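Local coordinates for protein diol-dehydratase (Roseburia inulinivorans, PDB 5I2A) that dehydrates 1,2-propanediol without vitamin B12, probably through a radical carried on a glycine, as in other glycyl radical enzymes, at residues V174-N180 with P255-A259; L179-K183 with C214-I218; K185-E189 with D532-K536; W270-Q274 with K322-L326. The contacts are given in a common frame with arbitrary orientation. Where two conformers were deposited one is given. Residues are numbered along the deposited sequence.

Contacts 1, 2 and 3 follow one another along helix 171-190. Contact 1 holds its kink, contact 2 the turn after it, and contact 3 its C-terminal part. Contacts 1 and 2 share Leu179 and Asn180, and their centres lie 8 Å apart. They also touch where Pro255 CG meets Val217 CG1 at 4.0 Å. The centre of contact 3 is 13 Å from that of contact 2. Contact 4 lies deeper, about 17 Å from the centre of the chain against 29 to 30 Å for the others. It reaches contact 1 through Val174 CG1 and Ile272 CG1, 3.9 Å apart. All four join parts of the pyruvate formate-lyase-like region.

Contact 1. Residues V174-N180 with P255-A259; sequences VLAIGLN and PEFPA
Residues 174-180 are helical but kinked, since the N atoms of Leu179 and Asn180 have no bond to the preceding turn. Gly178 sits at the kink with phi/psi 73/169. Residues 255-259 form an irregular loop, with a cis peptide before Pro255. The closest CA pairs are Gly178 with Phe257 (4.2 Å) and Leu179 with Glu256 (4.7 Å). The loop takes up what the kink leaves open. Leu179 N donates to Pro255 O (2.8 Å) and Asn180 N to Glu256 O (2.8 Å). One turn earlier, Ala259 N donates to Leu175 O (3.0 Å). This joins helix 171-190 to the connection between helices 238-253 and 262-279. A CB on Gly178 would clash with Glu256 O and Phe257 CA. Water 1 bridges Val174 O and Phe257 O, at 2.8 Å from each. Val174 (t) places CG1 3.8 Å from Pro255 CB, and Leu179 (mt) places CD1 3.9 Å from Pro255 CG. Water 2 donates to Asn180 OD1 (2.5 Å) and Glu256 OE2 (2.8 Å).

Contact 2. Residues L179-K183 with C214-I218; sequences LNGVK and CDAVI
This is a buried antiparallel helix-helix contact, in which helix 171-190 packs against helix 200-233 just after the kink of the former. Both segments are helical throughout. Their local axes approach to 10.1 Å, with 165° between their N-to-C directions and a signed crossing angle of -165°. The closest CA pair is Leu179 and Cys214, at 6.0 Å. Leu179 (mt) points toward helix 200-233. Its CD1 lies 3.7 Å from Val217 CB and 3.8 Å from Cys214 O, and its CB lies 4.2 Å from Ile218 CD1. The two helices follow each other in the chain, so they form an antiparallel helical hairpin. Phe526 of helix 525-529 touches Leu179, Cys214 and Val217. One turn after Leu179, Val182 (t) brings CG1 to 4.0 Å from Cys214 SG. Lys183 lies along the more open side. Its CG is 3.7 Å from Cys214 CB, and its CE is 4.2 Å from Ile218 CD1. With chi angles m, t, m, t, the chain ends in a salt bridge from NZ to Asp215 OD1 (2.6 Å). Asp215 (m) starts sideways and its carboxylate comes nearer. Water 3 accepts from Lys183 NZ (3.2 Å) and donates to Asp215 OD2 (2.8 Å).

Contact 3. Residues K185-E189 with D532-K536; sequences KVRKE and DDCIK
Residues 185-189 are regular helix. Residues 532-536 enter a short helix: Asp532 is extended (phi/psi -65/140), a cis peptide precedes Asp533, and Asp533 occupies the N-cap position without a side-chain capping bond. The nearest CA pairs are Val186 with Ile535 and Glu189 with Lys536, both at 6.5 Å. No direct hydrogen bond joins the segments.

The packing centres on Ile535 (mt), which points toward helix 171-190. Its CD1 meets Val186 CG2 at 3.9 Å and Lys185 CE at 4.0 Å. Glu189 has chi1 t and chi2 p. Its CB lies 3.8 Å from Ile535 CG2, and its CG lies 3.6 Å from Ile535 O.

The polar links are indirect. Lys185 is fully extended, with all four chi angles t, yet its NZ stays 4.1 Å from Asp532 OD1, beyond a salt bridge. Water 4 fills in, accepting from Lys185 NZ (3.2 Å) and donating to Asp532 OD1 (2.7 Å), which also bonds Gln170. Glu189 OE2 forms a salt bridge with Lys203, which also bonds Lys536 O, so one lysine links both segments.

Helix 200-233 lies beside both: Val186 and Ile535 each touch Ile210. The backbone of Asp532 bonds Gly445 and Ile547, just before strands 447-448 and 548-556, so the contact joins the C-terminal part of helix 171-190 to a segment held next to the starts of those strands.

Contact 4. Residues W270-Q274 with K322-L326; sequences WFIQQ and KLNDL
Residues 270-274 are helical. Residues 322-326 run from the last part of helix 309-323 into a turn, with Asp325 N bonded to Lys322 O (2.8 Å) and Leu326 extended (phi/psi -78/148). The nearest CA pairs are Gln274 with Leu326 (7.8 Å) and Trp270 with Lys322 (8.2 Å). Side chains span this gap without a hydrogen bond between the segments.

Trp270 (chi1 t, chi2 -111°) reaches across with its six-membered ring. Lys322 CB lies over one face, 3.7 Å from the ring centroid and 10° off the normal, a CH-pi contact. Trp270 CH2 lies 3.2 Å from Lys322 O and 3.6 Å from Leu326 CD1. At the ring edge, Trp270 CZ3 meets Leu323 CD2 at 3.7 Å. Trp270 NE1 bonds Gly76 O, which also accepts from Lys322 NZ. Lys322 NZ makes salt bridges with Asp325 OD2 (2.9 Å) and Glu72.

Gln273 (chi1 t, chi2 p) brings NE2 to 4.0 Å from Leu323 CD2. Its amide is bonded to Tyr171, Gln345 and Ile285 O. Gln274 closes the segment: its CA lies 4.2 Å from Leu326 CD1, and its CG 4.3 Å from Leu326 CD2.

This is buried packing of a helix against the end of another and the turn that follows, built around one tryptophan. It joins helix 262-279 to the end of helix 309-323 and the turn after it, within the pyruvate formate-lyase-like fold of this glycyl radical enzyme family.

Contact 1. Residues V174-N180 with P255-A259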
# COMPACT_ATOMS: atom_id res chain seq x y z
N VAL A 174 -15.86 13.33 -21.47
CA VAL A 174 -14.78 13.90 -22.28
C VAL A 174 -15.35 14.72 -23.45
O VAL A 174 -14.86 15.80 -23.75
CB VAL A 174 -13.84 12.80 -22.81
CG1 VAL A 174 -12.76 13.39 -23.71
CG2 VAL A 174 -13.20 12.02 -21.64
N LEU A 175 -16.38 14.20 -24.09
CA LEU A 175 -17.04 14.90 -25.19
C LEU A 175 -17.65 16.23 -24.73
O LEU A 175 -17.49 17.23 -25.41
CB LEU A 175 -18.12 14.02 -25.82
CG LEU A 175 -17.63 12.75 -26.51
CD1 LEU A 175 -18.80 11.93 -27.04
CD2 LEU A 175 -16.73 13.11 -27.65
N ALA A 176 -18.32 16.23 -23.58
CA ALA A 176 -19.06 17.41 -23.16
C ALA A 176 -18.19 18.47 -22.48
O ALA A 176 -18.42 19.66 -22.68
CB ALA A 176 -20.23 17.00 -22.24
N ILE A 177 -17.19 18.09 -21.68
CA ILE A 177 -16.42 19.11 -20.99
C ILE A 177 -14.94 19.08 -21.33
O ILE A 177 -14.19 19.96 -20.94
CB ILE A 177 -16.62 19.04 -19.44
CG1 ILE A 177 -15.96 17.80 -18.80
CG2 ILE A 177 -18.11 19.12 -19.09
CD1 ILE A 177 -16.14 17.73 -17.25
N GLY A 178 -14.52 18.08 -22.09
CA GLY A 178 -13.11 17.96 -22.43
C GLY A 178 -12.25 17.51 -21.26
O GLY A 178 -12.72 17.47 -20.13
N LEU A 179 -11.00 17.15 -21.54
CA LEU A 179 -10.06 16.86 -20.47
C LEU A 179 -9.78 18.15 -19.69
O LEU A 179 -9.41 18.11 -18.52
CB LEU A 179 -8.77 16.25 -21.00
CG LEU A 179 -8.94 14.84 -21.60
CD1 LEU A 179 -7.60 14.25 -22.00
CD2 LEU A 179 -9.68 13.91 -20.63
N ASN A 180 -9.98 19.30 -20.33
CA ASN A 180 -9.89 20.56 -19.62
C ASN A 180 -10.92 20.62 -18.51
O ASN A 180 -10.62 21.01 -17.40
CB ASN A 180 -10.08 21.74 -20.57
CG ASN A 180 -9.82 23.05 -19.91
OD1 ASN A 180 -8.68 23.36 -19.56
ND2 ASN A 180 -10.87 23.83 -19.71
N PRO A 255 -8.83 15.85 -27.38
CA PRO A 255 -9.90 15.87 -26.39
C PRO A 255 -9.72 16.92 -25.29
O PRO A 255 -10.42 16.83 -24.29
CB PRO A 255 -9.83 14.46 -25.81
CG PRO A 255 -8.39 14.16 -25.83
CD PRO A 255 -7.80 14.85 -27.03
N GLU A 256 -8.85 17.90 -25.47
CA GLU A 256 -8.69 18.95 -24.46
C GLU A 256 -10.01 19.68 -24.19
O GLU A 256 -10.40 19.87 -23.04
CB GLU A 256 -7.61 19.97 -24.86
CG GLU A 256 -7.56 21.17 -23.88
CD GLU A 256 -6.32 22.02 -24.02
OE1 GLU A 256 -5.67 22.00 -25.09
OE2 GLU A 256 -5.98 22.72 -23.05
N PHE A 257 -10.71 20.03 -25.27
CA PHE A 257 -11.91 20.85 -25.17
C PHE A 257 -13.16 20.08 -25.58
O PHE A 257 -13.06 19.02 -26.20
CB PHE A 257 -11.75 22.11 -26.02
CG PHE A 257 -10.63 23.00 -25.56
CD1 PHE A 257 -10.74 23.71 -24.38
CD2 PHE A 257 -9.46 23.12 -26.31
CE1 PHE A 257 -9.70 24.53 -23.95
CE2 PHE A 257 -8.43 23.94 -25.88
CZ PHE A 257 -8.55 24.64 -24.69
N PRO A 258 -14.35 20.59 -25.20
CA PRO A 258 -15.60 19.97 -25.66
C PRO A 258 -15.65 19.85 -27.19
O PRO A 258 -15.17 20.74 -27.89
CB PRO A 258 -16.67 20.94 -25.15
CG PRO A 258 -16.05 21.57 -23.93
CD PRO A 258 -14.60 21.70 -24.27
N ALA A 259 -16.19 18.75 -27.68
CA ALA A 259 -16.26 18.51 -29.12
C ALA A 259 -17.23 19.48 -29.79
O ALA A 259 -18.38 19.57 -29.39
CB ALA A 259 -16.69 17.07 -29.39
O HOH W 1 -13.96 16.36 -26.38
O HOH W 2 -6.76 22.04 -20.47

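Contact 2. Residues L179-K183 with C214-I218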
# COMPACT_ATOMS: atom_id res chain seq x y z
N LEU A 179 -11.00 17.15 -21.54
CA LEU A 179 -10.06 16.86 -20.47
C LEU A 179 -9.78 18.15 -19.69
O LEU A 179 -9.41 18.11 -18.52
CB LEU A 179 -8.77 16.25 -21.00
CG LEU A 179 -8.94 14.84 -21.60
CD1 LEU A 179 -7.60 14.25 -22.00
CD2 LEU A 179 -9.68 13.91 -20.63
N ASN A 180 -9.98 19.30 -20.33
CA ASN A 180 -9.89 20.56 -19.62
C ASN A 180 -10.92 20.62 -18.51
O ASN A 180 -10.62 21.01 -17.40
CB ASN A 180 -10.08 21.74 -20.57
CG ASN A 180 -9.82 23.05 -19.91
OD1 ASN A 180 -8.68 23.36 -19.56
ND2 ASN A 180 -10.87 23.83 -19.71
N GLY A 181 -12.14 20.18 -18.83
CA GLY A 181 -13.19 20.09 -17.85
C GLY A 181 -12.91 19.07 -16.75
O GLY A 181 -13.27 19.30 -15.60
N VAL A 182 -12.30 17.94 -17.10
CA VAL A 182 -11.98 16.94 -16.09
C VAL A 182 -10.95 17.52 -15.12
O VAL A 182 -11.09 17.37 -13.92
CB VAL A 182 -11.46 15.63 -16.73
CG1 VAL A 182 -10.93 14.68 -15.66
CG2 VAL A 182 -12.59 14.97 -17.52
N LYS A 183 -9.94 18.20 -15.64
CA LYS A 183 -8.93 18.84 -14.80
C LYS A 183 -9.55 19.85 -13.86
O LYS A 183 -9.19 19.93 -12.68
CB LYS A 183 -7.86 19.53 -15.66
CG LYS A 183 -6.96 18.56 -16.38
CD LYS A 183 -5.74 19.26 -16.93
CE LYS A 183 -6.09 20.25 -18.02
NZ LYS A 183 -4.90 21.04 -18.44
N CYS A 214 -4.02 13.74 -17.66
CA CYS A 214 -4.85 14.46 -18.61
C CYS A 214 -3.99 15.31 -19.55
O CYS A 214 -4.20 15.30 -20.77
CB CYS A 214 -5.87 15.33 -17.88
SG CYS A 214 -7.22 14.40 -17.15
N ASP A 215 -3.01 16.01 -19.00
CA ASP A 215 -2.13 16.83 -19.83
C ASP A 215 -1.28 15.98 -20.79
O ASP A 215 -0.98 16.42 -21.89
CB ASP A 215 -1.24 17.72 -18.96
CG ASP A 215 -2.00 18.90 -18.38
OD1 ASP A 215 -2.96 19.36 -19.03
OD2 ASP A 215 -1.66 19.36 -17.27
N ALA A 216 -0.93 14.76 -20.38
CA ALA A 216 -0.23 13.83 -21.26
C ALA A 216 -1.06 13.46 -22.51
O ALA A 216 -0.54 13.37 -23.61
CB ALA A 216 0.14 12.57 -20.50
N VAL A 217 -2.35 13.24 -22.32
CA VAL A 217 -3.21 12.89 -23.44
C VAL A 217 -3.40 14.11 -24.36
O VAL A 217 -3.44 13.98 -25.58
CB VAL A 217 -4.57 12.37 -22.97
CG1 VAL A 217 -5.48 12.07 -24.15
CG2 VAL A 217 -4.39 11.13 -22.08
N ILE A 218 -3.50 15.29 -23.77
CA ILE A 218 -3.64 16.51 -24.54
C ILE A 218 -2.39 16.70 -25.39
O ILE A 218 -2.47 16.96 -26.59
CB ILE A 218 -3.85 17.74 -23.65
CG1 ILE A 218 -5.21 17.63 -22.96
CG2 ILE A 218 -3.73 19.03 -24.47
CD1 ILE A 218 -5.46 18.64 -21.85
O HOH W 3 -2.60 21.78 -16.33

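Contact 3. Residues K185-E189 with D532-K536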
# COMPACT_ATOMS: atom_id res chain seq x y z
N LYS A 185 -12.58 19.79 -12.71
CA LYS A 185 -13.26 18.98 -11.70
C LYS A 185 -12.26 18.53 -10.63
O LYS A 185 -12.55 18.56 -9.44
CB LYS A 185 -13.93 17.79 -12.38
CG LYS A 185 -14.74 16.84 -11.51
CD LYS A 185 -15.51 15.90 -12.45
CE LYS A 185 -16.07 14.66 -11.77
NZ LYS A 185 -16.70 13.76 -12.78
N VAL A 186 -11.08 18.12 -11.07
CA VAL A 186 -10.04 17.69 -10.15
C VAL A 186 -9.60 18.85 -9.26
O VAL A 186 -9.52 18.70 -8.04
CB VAL A 186 -8.84 17.12 -10.92
CG1 VAL A 186 -7.63 16.91 -10.00
CG2 VAL A 186 -9.24 15.82 -11.60
N ARG A 187 -9.33 20.00 -9.87
CA ARG A 187 -8.90 21.16 -9.13
C ARG A 187 -9.96 21.62 -8.14
O ARG A 187 -9.64 22.03 -7.03
CB ARG A 187 -8.51 22.30 -10.08
CG ARG A 187 -7.29 21.94 -10.90
CD ARG A 187 -6.55 23.13 -11.46
NE ARG A 187 -5.27 22.73 -12.04
CZ ARG A 187 -5.09 22.48 -13.33
NH1 ARG A 187 -6.11 22.59 -14.18
NH2 ARG A 187 -3.90 22.12 -13.79
N LYS A 188 -11.22 21.50 -8.51
CA LYS A 188 -12.29 21.84 -7.59
C LYS A 188 -12.32 20.87 -6.40
O LYS A 188 -12.57 21.29 -5.27
CB LYS A 188 -13.64 21.85 -8.28
CG LYS A 188 -14.70 22.58 -7.46
CD LYS A 188 -14.93 23.99 -8.00
CE LYS A 188 -15.45 24.95 -6.93
NZ LYS A 188 -14.37 25.69 -6.22
N GLU A 189 -12.05 19.59 -6.63
CA GLU A 189 -12.01 18.64 -5.51
C GLU A 189 -10.80 18.90 -4.61
O GLU A 189 -10.87 18.75 -3.39
CB GLU A 189 -11.99 17.19 -6.02
CG GLU A 189 -11.96 16.17 -4.91
CD GLU A 189 -13.21 16.21 -4.05
OE1 GLU A 189 -14.29 16.54 -4.59
OE2 GLU A 189 -13.12 15.93 -2.84
N ASP A 532 -16.69 7.34 -11.88
CA ASP A 532 -17.14 7.72 -10.53
C ASP A 532 -16.88 6.56 -9.57
O ASP A 532 -17.13 5.41 -9.93
CB ASP A 532 -18.63 8.05 -10.49
CG ASP A 532 -19.02 9.20 -11.39
OD1 ASP A 532 -18.16 10.02 -11.77
OD2 ASP A 532 -20.21 9.29 -11.70
N ASP A 533 -16.44 6.83 -8.34
CA ASP A 533 -16.28 8.16 -7.75
C ASP A 533 -14.82 8.42 -7.39
O ASP A 533 -14.53 8.90 -6.29
CB ASP A 533 -17.11 8.28 -6.48
CG ASP A 533 -18.31 9.20 -6.64
OD1 ASP A 533 -18.27 10.11 -7.49
OD2 ASP A 533 -19.30 9.00 -5.90
N CYS A 534 -13.91 8.09 -8.30
CA CYS A 534 -12.50 8.10 -7.96
C CYS A 534 -11.99 9.48 -7.53
O CYS A 534 -11.29 9.60 -6.53
CB CYS A 534 -11.70 7.56 -9.15
SG CYS A 534 -12.11 5.83 -9.50
N ILE A 535 -12.38 10.51 -8.25
CA ILE A 535 -11.93 11.87 -7.96
C ILE A 535 -12.36 12.30 -6.56
O ILE A 535 -11.54 12.74 -5.76
CB ILE A 535 -12.45 12.87 -9.02
CG1 ILE A 535 -11.62 12.73 -10.30
CG2 ILE A 535 -12.41 14.31 -8.50
CD1 ILE A 535 -12.26 13.37 -11.51
N LYS A 536 -13.63 12.12 -6.26
CA LYS A 536 -14.17 12.49 -4.95
C LYS A 536 -13.57 11.68 -3.80
O LYS A 536 -13.31 12.21 -2.73
CB LYS A 536 -15.69 12.34 -4.97
CG LYS A 536 -16.39 12.74 -3.70
CD LYS A 536 -17.90 12.59 -3.88
CE LYS A 536 -18.36 13.34 -5.13
NZ LYS A 536 -19.77 13.04 -5.51
O HOH W 4 -15.93 11.29 -10.97

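Contact 4. Residues W270-Q274 with K322-L326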
# COMPACT_ATOMS: atom_id res chain seq x y z
N TRP A 270 -11.95 8.48 -30.17
CA TRP A 270 -10.91 7.52 -30.53
C TRP A 270 -9.65 7.70 -29.67
O TRP A 270 -9.07 6.73 -29.25
CB TRP A 270 -10.51 7.60 -32.02
CG TRP A 270 -9.37 6.66 -32.28
CD1 TRP A 270 -8.09 6.98 -32.59
CD2 TRP A 270 -9.41 5.22 -32.16
NE1 TRP A 270 -7.33 5.83 -32.70
CE2 TRP A 270 -8.12 4.75 -32.44
CE3 TRP A 270 -10.42 4.30 -31.86
CZ2 TRP A 270 -7.80 3.39 -32.41
CZ3 TRP A 270 -10.11 2.95 -31.85
CH2 TRP A 270 -8.81 2.51 -32.12
N PHE A 271 -9.24 8.94 -29.42
CA PHE A 271 -8.07 9.17 -28.56
C PHE A 271 -8.27 8.54 -27.17
O PHE A 271 -7.35 7.94 -26.63
CB PHE A 271 -7.78 10.68 -28.44
CG PHE A 271 -6.91 11.22 -29.57
CD1 PHE A 271 -5.85 10.49 -30.06
CD2 PHE A 271 -7.18 12.47 -30.12
CE1 PHE A 271 -5.05 11.00 -31.09
CE2 PHE A 271 -6.39 12.98 -31.15
CZ PHE A 271 -5.33 12.25 -31.63
N ILE A 272 -9.47 8.65 -26.62
CA ILE A 272 -9.73 8.05 -25.32
C ILE A 272 -9.66 6.52 -25.42
O ILE A 272 -8.98 5.88 -24.62
CB ILE A 272 -11.09 8.49 -24.74
CG1 ILE A 272 -11.11 10.00 -24.53
CG2 ILE A 272 -11.35 7.77 -23.43
CD1 ILE A 272 -9.94 10.53 -23.65
N GLN A 273 -10.33 5.96 -26.43
CA GLN A 273 -10.30 4.52 -26.68
C GLN A 273 -8.87 4.00 -26.81
O GLN A 273 -8.54 2.93 -26.30
CB GLN A 273 -11.07 4.17 -27.96
CG GLN A 273 -11.21 2.66 -28.22
CD GLN A 273 -12.17 1.97 -27.24
OE1 GLN A 273 -12.92 2.63 -26.51
NE2 GLN A 273 -12.14 0.64 -27.22
N GLN A 274 -8.04 4.76 -27.51
CA GLN A 274 -6.67 4.36 -27.75
C GLN A 274 -5.78 4.48 -26.51
O GLN A 274 -5.11 3.51 -26.14
CB GLN A 274 -6.06 5.18 -28.90
CG GLN A 274 -4.66 4.72 -29.27
CD GLN A 274 -3.87 5.77 -30.05
OE1 GLN A 274 -4.35 6.88 -30.28
NE2 GLN A 274 -2.66 5.42 -30.45
N LYS A 322 -10.20 1.63 -37.31
CA LYS A 322 -9.24 1.91 -36.25
C LYS A 322 -9.36 0.92 -35.09
O LYS A 322 -8.35 0.48 -34.56
CB LYS A 322 -9.39 3.35 -35.76
CG LYS A 322 -8.80 4.40 -36.71
CD LYS A 322 -7.36 4.80 -36.32
CE LYS A 322 -6.37 3.66 -36.49
NZ LYS A 322 -4.94 4.06 -36.38
N LEU A 323 -10.58 0.56 -34.72
CA LEU A 323 -10.80 -0.41 -33.65
C LEU A 323 -10.11 -1.75 -33.93
O LEU A 323 -9.79 -2.47 -32.99
CB LEU A 323 -12.30 -0.62 -33.41
CG LEU A 323 -12.98 0.52 -32.64
CD1 LEU A 323 -14.50 0.52 -32.86
CD2 LEU A 323 -12.68 0.41 -31.14
N ASN A 324 -9.89 -2.08 -35.20
CA ASN A 324 -9.13 -3.28 -35.56
C ASN A 324 -7.63 -3.05 -35.68
O ASN A 324 -6.87 -4.01 -35.85
CB ASN A 324 -9.66 -3.86 -36.87
CG ASN A 324 -11.06 -4.39 -36.73
OD1 ASN A 324 -11.26 -5.55 -36.41
ND2 ASN A 324 -12.03 -3.51 -36.94
N ASP A 325 -7.19 -1.81 -35.59
CA ASP A 325 -5.75 -1.52 -35.66
C ASP A 325 -5.04 -1.87 -34.34
O ASP A 325 -3.85 -2.21 -34.33
CB ASP A 325 -5.52 -0.04 -36.00
CG ASP A 325 -4.09 0.25 -36.44
OD1 ASP A 325 -3.36 -0.68 -36.86
OD2 ASP A 325 -3.69 1.43 -36.38
N LEU A 326 -5.76 -1.78 -33.23
CA LEU A 326 -5.18 -2.10 -31.92
C LEU A 326 -5.09 -3.61 -31.73
O LEU A 326 -5.91 -4.36 -32.28
CB LEU A 326 -6.00 -1.44 -30.81
CG LEU A 326 -6.12 0.09 -30.89
CD1 LEU A 326 -6.94 0.63 -29.73
CD2 LEU A 326 -4.74 0.75 -30.93